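Local coordinates for protein predicted metal-dependent hydrolase of the TIM-barrel fold (Lactobacillus casei, PDB 2QPX) that binds two zinc ions and probably works as a metal-dependent hydrolase of the amidohydrolase superfamily, with a substrate that is not known, at residues A[4-7]-A[8-12]; A[336-339]-A[340-344]; A[27-30]-A[31-35]. All coordinates share one frame; numbering follows the deposited sequence. Where two conformers were deposited one is given.

Contact 1 of 3, residues A[4-7]-A[8-12]. With EDO (1,2-ethanediol), chain M.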
loop_
_atom_site.group_PDB
_atom_site.type_symbol
_atom_site.label_atom_id
_atom_site.label_comp_id
_atom_site.label_asym_id
_atom_site.label_seq_id
_atom_site.Cartn_x
_atom_site.Cartn_y
_atom_site.Cartn_z
ATOM N N ASP A 4 13.539 26.520 -7.583
ATOM C CA ASP A 4 14.509 25.605 -8.163
ATOM C C ASP A 4 15.615 25.375 -7.177
ATOM O O ASP A 4 16.581 26.130 -7.062
ATOM C CB ASP A 4 15.126 25.997 -9.495
ATOM C CG ASP A 4 15.989 24.828 -10.067
ATOM O OD1 ASP A 4 16.012 23.682 -9.476
ATOM O OD2 ASP A 4 16.617 25.021 -11.090
ATOM N N LEU A 5 15.468 24.269 -6.477
ATOM C CA LEU A 5 16.339 23.943 -5.378
ATOM C C LEU A 5 17.556 23.106 -5.743
ATOM O O LEU A 5 18.318 22.732 -4.852
ATOM C CB LEU A 5 15.480 23.199 -4.332
ATOM C CG LEU A 5 14.641 24.221 -3.559
ATOM C CD1 LEU A 5 13.387 23.612 -3.006
ATOM C CD2 LEU A 5 15.484 24.871 -2.469
ATOM N N SER A 6 17.751 22.795 -7.024
ATOM C CA SER A 6 18.840 21.902 -7.445
ATOM C C SER A 6 20.199 22.357 -6.911
ATOM O O SER A 6 20.946 21.580 -6.337
ATOM C CB SER A 6 18.880 21.770 -8.978
ATOM O OG SER A 6 19.648 20.648 -9.383
ATOM N N GLU A 7 20.539 23.624 -7.120
ATOM C CA GLU A 7 21.863 24.090 -6.709
ATOM C C GLU A 7 22.035 24.067 -5.178
ATOM O O GLU A 7 23.068 23.663 -4.656
ATOM C CB GLU A 7 22.083 25.473 -7.344
ATOM C CG GLU A 7 23.245 26.269 -6.871
ATOM C CD GLU A 7 23.285 27.609 -7.613
ATOM O OE1 GLU A 7 23.373 27.573 -8.864
ATOM O OE2 GLU A 7 23.176 28.672 -6.950
ATOM N N PHE A 8 20.978 24.439 -4.463
ATOM C CA PHE A 8 20.966 24.361 -3.014
ATOM C C PHE A 8 21.189 22.924 -2.515
ATOM O O PHE A 8 22.029 22.676 -1.660
ATOM C CB PHE A 8 19.641 24.874 -2.437
ATOM C CG PHE A 8 19.580 24.764 -0.939
ATOM C CD1 PHE A 8 20.267 25.655 -0.144
ATOM C CD2 PHE A 8 18.880 23.741 -0.305
ATOM C CE1 PHE A 8 20.270 25.569 1.226
ATOM C CE2 PHE A 8 18.884 23.663 1.094
ATOM C CZ PHE A 8 19.576 24.539 1.852
ATOM N N VAL A 9 20.419 21.991 -3.072
ATOM C CA VAL A 9 20.507 20.589 -2.642
ATOM C C VAL A 9 21.877 19.987 -3.008
ATOM O O VAL A 9 22.430 19.195 -2.256
ATOM C CB VAL A 9 19.330 19.777 -3.178
ATOM C CG1 VAL A 9 19.552 18.272 -2.935
ATOM C CG2 VAL A 9 18.045 20.258 -2.527
ATOM N N ASP A 10 22.467 20.424 -4.125
ATOM C CA ASP A 10 23.807 19.970 -4.458
ATOM C C ASP A 10 24.814 20.213 -3.325
ATOM O O ASP A 10 25.688 19.384 -3.069
ATOM C CB ASP A 10 24.338 20.685 -5.722
ATOM C CG ASP A 10 23.782 20.131 -6.992
ATOM O OD1 ASP A 10 23.248 18.995 -7.011
ATOM O OD2 ASP A 10 23.898 20.842 -8.015
ATOM N N GLN A 11 24.692 21.349 -2.652
ATOM C CA GLN A 11 25.649 21.713 -1.628
ATOM C C GLN A 11 25.277 21.294 -0.201
ATOM O O GLN A 11 26.065 21.493 0.731
ATOM C CB GLN A 11 25.979 23.216 -1.687
ATOM C CG GLN A 11 24.838 24.141 -1.412
ATOM C CD GLN A 11 24.560 24.305 0.072
ATOM O OE1 GLN A 11 25.445 24.735 0.815
ATOM N NE2 GLN A 11 23.324 23.961 0.515
ATOM N N VAL A 12 24.085 20.709 0.004
ATOM C CA VAL A 12 23.641 20.344 1.342
ATOM C C VAL A 12 24.459 19.152 1.882
ATOM O O VAL A 12 24.584 18.142 1.221
ATOM C CB VAL A 12 22.123 20.014 1.339
ATOM C CG1 VAL A 12 21.688 19.419 2.674
ATOM C CG2 VAL A 12 21.279 21.251 0.979
HETATM C C1 EDO M . 20.642 17.929 -6.223
HETATM O O1 EDO M . 20.466 18.753 -7.373
HETATM C C2 EDO M . 20.588 16.522 -6.757
HETATM O O2 EDO M . 19.391 16.384 -7.522
HETATM O O HOH W 1 18.831 26.228 -5.567
HETATM O O HOH W 2 22.304 21.480 -9.897
#
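Leu5 and Val9 lie one turn apart on the buried side of a short helix, where Val9 N bonds almost straight (168°) to Leu5 O at 2.9 Å. CB of Leu5 rests 4.3 Å from Val9 CG2, and the Leu5 side chain lies beside Phe8, pointing the same way, with CD2 oblique to the ring and 4.2 Å from Phe8 CB. Branched aliphatics suit this side because they pack on Leu349, Phe341 and Val338 of the two helices behind it. Phe8, with CG anti to the backbone N (chi1 178°), turns its ring toward Lys353 and Ile356.

The other side is polar and wet. In one of the two deposited conformers of Ser6, a water links Ser6 OG to Asp10 OD2. An ethanediol, probably from the crystallisation liquor, places O1 2.8 Å from Asp10 OD1. A second water bridges Asp4 O, to which it donates, and Phe8 N, from which it accepts.

Asp4 OD1 accepts Ser6 N at 3.1 Å, approached from above the carboxylate plane. Such an aspartate cap is characteristic of a helix N-terminus, here that of the amphipathic helix leading into strand 14-19 of the TIM barrel.

Contact 2 of 3, residues A[336-339]-A[340-344]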
loop_
_atom_site.group_PDB
_atom_site.type_symbol
_atom_site.label_atom_id
_atom_site.label_comp_id
_atom_site.label_asym_id
_atom_site.label_seq_id
_atom_site.Cartn_x
_atom_site.Cartn_y
_atom_site.Cartn_z
ATOM N N ALA A 336 15.090 13.263 -5.141
ATOM C CA ALA A 336 13.738 13.230 -4.568
ATOM C C ALA A 336 13.417 14.531 -3.859
ATOM O O ALA A 336 12.273 15.016 -3.921
ATOM C CB ALA A 336 13.580 12.032 -3.627
ATOM N N LEU A 337 14.378 15.065 -3.120
ATOM C CA LEU A 337 14.154 16.295 -2.388
ATOM C C LEU A 337 13.867 17.455 -3.342
ATOM O O LEU A 337 12.940 18.239 -3.105
ATOM C CB LEU A 337 15.341 16.637 -1.533
ATOM C CG LEU A 337 15.698 15.696 -0.384
ATOM C CD1 LEU A 337 17.040 16.146 0.240
ATOM C CD2 LEU A 337 14.595 15.647 0.655
ATOM N N VAL A 338 14.663 17.572 -4.407
ATOM C CA VAL A 338 14.396 18.654 -5.386
ATOM C C VAL A 338 13.019 18.533 -6.009
ATOM O O VAL A 338 12.297 19.521 -6.109
ATOM C CB VAL A 338 15.465 18.661 -6.500
ATOM C CG1 VAL A 338 15.151 19.686 -7.620
ATOM C CG2 VAL A 338 16.847 18.924 -5.913
ATOM N N ALA A 339 12.639 17.320 -6.421
ATOM C CA ALA A 339 11.375 17.086 -7.093
ATOM C C ALA A 339 10.220 17.373 -6.144
ATOM O O ALA A 339 9.212 17.901 -6.547
ATOM C CB ALA A 339 11.288 15.651 -7.620
ATOM N N HIS A 340 10.391 17.055 -4.867
ATOM C CA HIS A 340 9.328 17.254 -3.895
ATOM C C HIS A 340 9.157 18.726 -3.545
ATOM O O HIS A 340 8.036 19.264 -3.525
ATOM C CB HIS A 340 9.632 16.484 -2.609
ATOM C CG HIS A 340 8.542 16.592 -1.581
ATOM N ND1 HIS A 340 7.375 15.854 -1.652
ATOM C CD2 HIS A 340 8.414 17.401 -0.500
ATOM C CE1 HIS A 340 6.609 16.168 -0.620
ATOM N NE2 HIS A 340 7.212 17.099 0.099
ATOM N N PHE A 341 10.249 19.357 -3.191
ATOM C CA PHE A 341 10.176 20.701 -2.666
ATOM C C PHE A 341 10.036 21.789 -3.726
ATOM O O PHE A 341 9.482 22.859 -3.408
ATOM C CB PHE A 341 11.350 21.014 -1.761
ATOM C CG PHE A 341 11.276 20.303 -0.437
ATOM C CD1 PHE A 341 10.342 20.670 0.510
ATOM C CD2 PHE A 341 12.095 19.222 -0.174
ATOM C CE1 PHE A 341 10.252 19.973 1.719
ATOM C CE2 PHE A 341 12.021 18.541 1.014
ATOM C CZ PHE A 341 11.105 18.911 1.964
ATOM N N ASN A 342 10.467 21.550 -4.949
ATOM C CA ASN A 342 10.372 22.631 -5.962
ATOM C C ASN A 342 8.946 23.128 -6.089
ATOM O O ASN A 342 8.740 24.320 -6.112
ATOM C CB ASN A 342 10.866 22.182 -7.331
ATOM C CG ASN A 342 12.362 22.373 -7.518
ATOM O OD1 ASN A 342 13.052 22.874 -6.640
ATOM N ND2 ASN A 342 12.872 21.972 -8.697
ATOM N N GLN A 343 7.961 22.230 -6.148
ATOM C CA GLN A 343 6.583 22.671 -6.401
ATOM C C GLN A 343 5.681 22.575 -5.167
ATOM O O GLN A 343 4.461 22.704 -5.272
ATOM C CB GLN A 343 5.967 21.846 -7.537
ATOM N N LEU A 344 6.266 22.327 -4.013
ATOM C CA LEU A 344 5.469 22.162 -2.796
ATOM C C LEU A 344 4.752 23.483 -2.500
ATOM O O LEU A 344 5.426 24.523 -2.465
ATOM C CB LEU A 344 6.348 21.812 -1.627
ATOM C CG LEU A 344 5.659 21.210 -0.410
ATOM C CD1 LEU A 344 5.064 19.821 -0.709
ATOM C CD2 LEU A 344 6.656 21.206 0.710
#
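Leu337 O accepts the backbone N-H of Phe341 at 2.9 Å in a nearly straight bond (167°), and the Phe341 ring brings its edge to the same oxygen: Leu337 O lies near the ring plane, 3.2 Å from Phe341 CD2. The ring is put there by the first torsion: CG lies beside the backbone N (chi1 -72°), which lays the side chain back along the helix and parallel in direction to Leu337. Leu337 CD2 then meets the ring at its edge, in plane, 3.9 Å from Phe341 CE2. A face of the same ring takes His340 CD2, centred 3.7 Å above it, so the phenyl group is held at both rim and face.

On another side of the helix Val338 and Asn342 run alongside each other, with Val338 CG1 3.4 Å from Asn342 ND2. The amide's other atom, OD1, accepts from Leu5 N; asparagine suits a place where a short polar side chain meets the backbone of the N-terminal segment. His340 suits its buried place because both ring nitrogens are used, ND1 with Asn302 and NE2 with Tyr310.

The contact lies toward the C-terminal part of helix 323-342. Phe341 packs on Trp355, Ile356 and Ile359 of helix 349-367, Ala336 and Leu337 lean on Phe301 of helix 297-304, and Leu344 just beyond reaches Leu54 of a neighbouring subunit.

Contact 3 of 3, residues A[27-30]-A[31-35]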
loop_
_atom_site.group_PDB
_atom_site.type_symbol
_atom_site.label_atom_id
_atom_site.label_comp_id
_atom_site.label_asym_id
_atom_site.label_seq_id
_atom_site.Cartn_x
_atom_site.Cartn_y
_atom_site.Cartn_z
ATOM N N VAL A 27 39.858 -6.470 -3.361
ATOM C CA VAL A 27 39.124 -7.693 -3.693
ATOM C C VAL A 27 38.943 -7.825 -5.199
ATOM O O VAL A 27 38.529 -6.889 -5.851
ATOM C CB VAL A 27 37.723 -7.679 -2.954
ATOM C CG1 VAL A 27 36.689 -8.556 -3.642
ATOM C CG2 VAL A 27 37.942 -8.031 -1.467
ATOM N N PRO A 28 39.287 -8.983 -5.767
ATOM C CA PRO A 28 39.379 -9.051 -7.228
ATOM C C PRO A 28 38.094 -8.998 -8.065
ATOM O O PRO A 28 38.107 -8.403 -9.164
ATOM C CB PRO A 28 40.119 -10.394 -7.459
ATOM C CG PRO A 28 39.765 -11.215 -6.271
ATOM C CD PRO A 28 39.778 -10.221 -5.131
ATOM N N ASN A 29 37.003 -9.560 -7.561
ATOM C CA ASN A 29 35.770 -9.711 -8.380
ATOM C C ASN A 29 34.816 -8.541 -8.101
ATOM O O ASN A 29 33.675 -8.724 -7.691
ATOM C CB ASN A 29 35.100 -11.069 -8.091
ATOM C CG ASN A 29 34.835 -11.318 -6.595
ATOM O OD1 ASN A 29 35.463 -10.697 -5.710
ATOM N ND2 ASN A 29 33.901 -12.242 -6.302
ATOM N N ARG A 30 35.291 -7.331 -8.348
ATOM C CA ARG A 30 34.580 -6.110 -7.986
ATOM C C ARG A 30 33.187 -6.003 -8.662
ATOM O O ARG A 30 32.191 -5.661 -8.012
ATOM C CB ARG A 30 35.446 -4.900 -8.303
ATOM C CG ARG A 30 34.786 -3.593 -8.103
ATOM C CD ARG A 30 35.851 -2.453 -7.988
ATOM N NE ARG A 30 35.172 -1.178 -8.051
ATOM C CZ ARG A 30 35.346 -0.246 -8.954
ATOM N NH1 ARG A 30 36.364 -0.299 -9.785
ATOM N NH2 ARG A 30 34.561 0.797 -8.943
ATOM N N ASP A 31 33.098 -6.284 -9.961
ATOM C CA ASP A 31 31.795 -6.250 -10.672
ATOM C C ASP A 31 30.780 -7.184 -9.985
ATOM O O ASP A 31 29.660 -6.783 -9.662
ATOM C CB ASP A 31 32.000 -6.667 -12.126
ATOM C CG ASP A 31 30.807 -6.436 -13.017
ATOM O OD1 ASP A 31 29.771 -5.966 -12.597
ATOM O OD2 ASP A 31 30.942 -6.637 -14.243
ATOM N N ASP A 32 31.176 -8.417 -9.724
ATOM C CA ASP A 32 30.272 -9.368 -9.081
ATOM C C ASP A 32 29.919 -8.933 -7.651
ATOM O O ASP A 32 28.768 -9.101 -7.216
ATOM C CB ASP A 32 30.855 -10.776 -9.089
ATOM C CG ASP A 32 30.815 -11.441 -10.461
ATOM O OD1 ASP A 32 30.234 -10.906 -11.438
ATOM O OD2 ASP A 32 31.383 -12.543 -10.523
ATOM N N ARG A 33 30.877 -8.383 -6.921
ATOM C CA ARG A 33 30.595 -7.890 -5.564
ATOM C C ARG A 33 29.627 -6.714 -5.576
ATOM O O ARG A 33 28.783 -6.577 -4.680
ATOM C CB ARG A 33 31.877 -7.546 -4.770
ATOM C CG ARG A 33 32.748 -8.764 -4.418
ATOM C CD ARG A 33 32.112 -9.732 -3.404
ATOM N NE ARG A 33 31.838 -9.158 -2.069
ATOM C CZ ARG A 33 32.664 -9.181 -1.028
ATOM N NH1 ARG A 33 33.859 -9.741 -1.103
ATOM N NH2 ARG A 33 32.272 -8.678 0.118
ATOM N N LEU A 34 29.746 -5.834 -6.547
ATOM C CA LEU A 34 28.803 -4.748 -6.737
ATOM C C LEU A 34 27.397 -5.311 -7.018
ATOM O O LEU A 34 26.396 -4.863 -6.446
ATOM C CB LEU A 34 29.234 -3.818 -7.898
ATOM C CG LEU A 34 30.235 -2.737 -7.552
ATOM C CD1 LEU A 34 30.917 -2.142 -8.837
ATOM C CD2 LEU A 34 29.582 -1.626 -6.654
ATOM N N ALA A 35 27.316 -6.285 -7.912
ATOM C CA ALA A 35 26.032 -6.938 -8.187
ATOM C C ALA A 35 25.459 -7.587 -6.933
ATOM O O ALA A 35 24.289 -7.404 -6.607
ATOM C CB ALA A 35 26.176 -7.946 -9.340
HETATM O O HOH W 3 35.080 -11.408 -3.181
HETATM O O HOH W 4 32.547 -13.650 -8.527
#
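The Asn29 amide and the Arg33 guanidinium are turned 69° against each other, and a water in the guanidinium plane, at its edge, links them: it donates to Asn29 OD1 at 2.7 Å and accepts from Arg33 NH1 at 2.9 Å. Val27 CG1 approaches the guanidinium obliquely, 4.0 Å from Arg33 NH1. The direct touch is made by the arginine's aliphatic part, Arg33 CG lying 3.6 Å from Asn29 OD1. Bends at both chi2 (-68°) and chi3 (-62°) fold the arginine back over the loop, where NH1 forms a salt bridge with Asp108 and NH2 bonds to Asp107 O. Replacing Arg33 by an alanine would probably cost Asp108 this salt bridge, the Asp107 carbonyl this donor and the bridging water its link to Asn29.

Arg30 does the reverse: its extended chain passes beside Leu34, whose CD1 is 4.2 Å from Arg30 CG, and its long reach suits it to the backbone carbonyls of Pro73 and Ala75 and a salt bridge with Glu324. Asp32 OD2 meets Asn29 ND2 through a second water.

Asn29 O accepts Arg33 N at 2.9 Å. Asn29, centre of an inverse gamma turn, holds the N-cap position without a side-chain capping bond. Acidic residues are common in a first turn, and here Asp31 bonds to Tyr56 OH and Asp32 forms a salt bridge with Lys51. This is the N-terminus of helix 30-37, entered from the loop that follows strand 14-19 of the TIM barrel.

How the contacts relate
Along the chain the order is contact 1, contact 3, contact 2: helix 6-11 before strand 14-19, the start of helix 30-37 after it, and the end of helix 323-342 far downstream. Contacts 1 and 2 nevertheless touch, their centres 11 Å apart, so that the N-terminal helix is fastened to a late helix of the fold. Contact 3 stands apart, its centre about 33 Å from that of contact 1 and about 35 Å from that of contact 2. It follows the strand bearing the zinc ligand His18, and the side chain of Arg33 is about 11 Å from that of the zinc ligand His20, whereas the other pair lies away from the metal site.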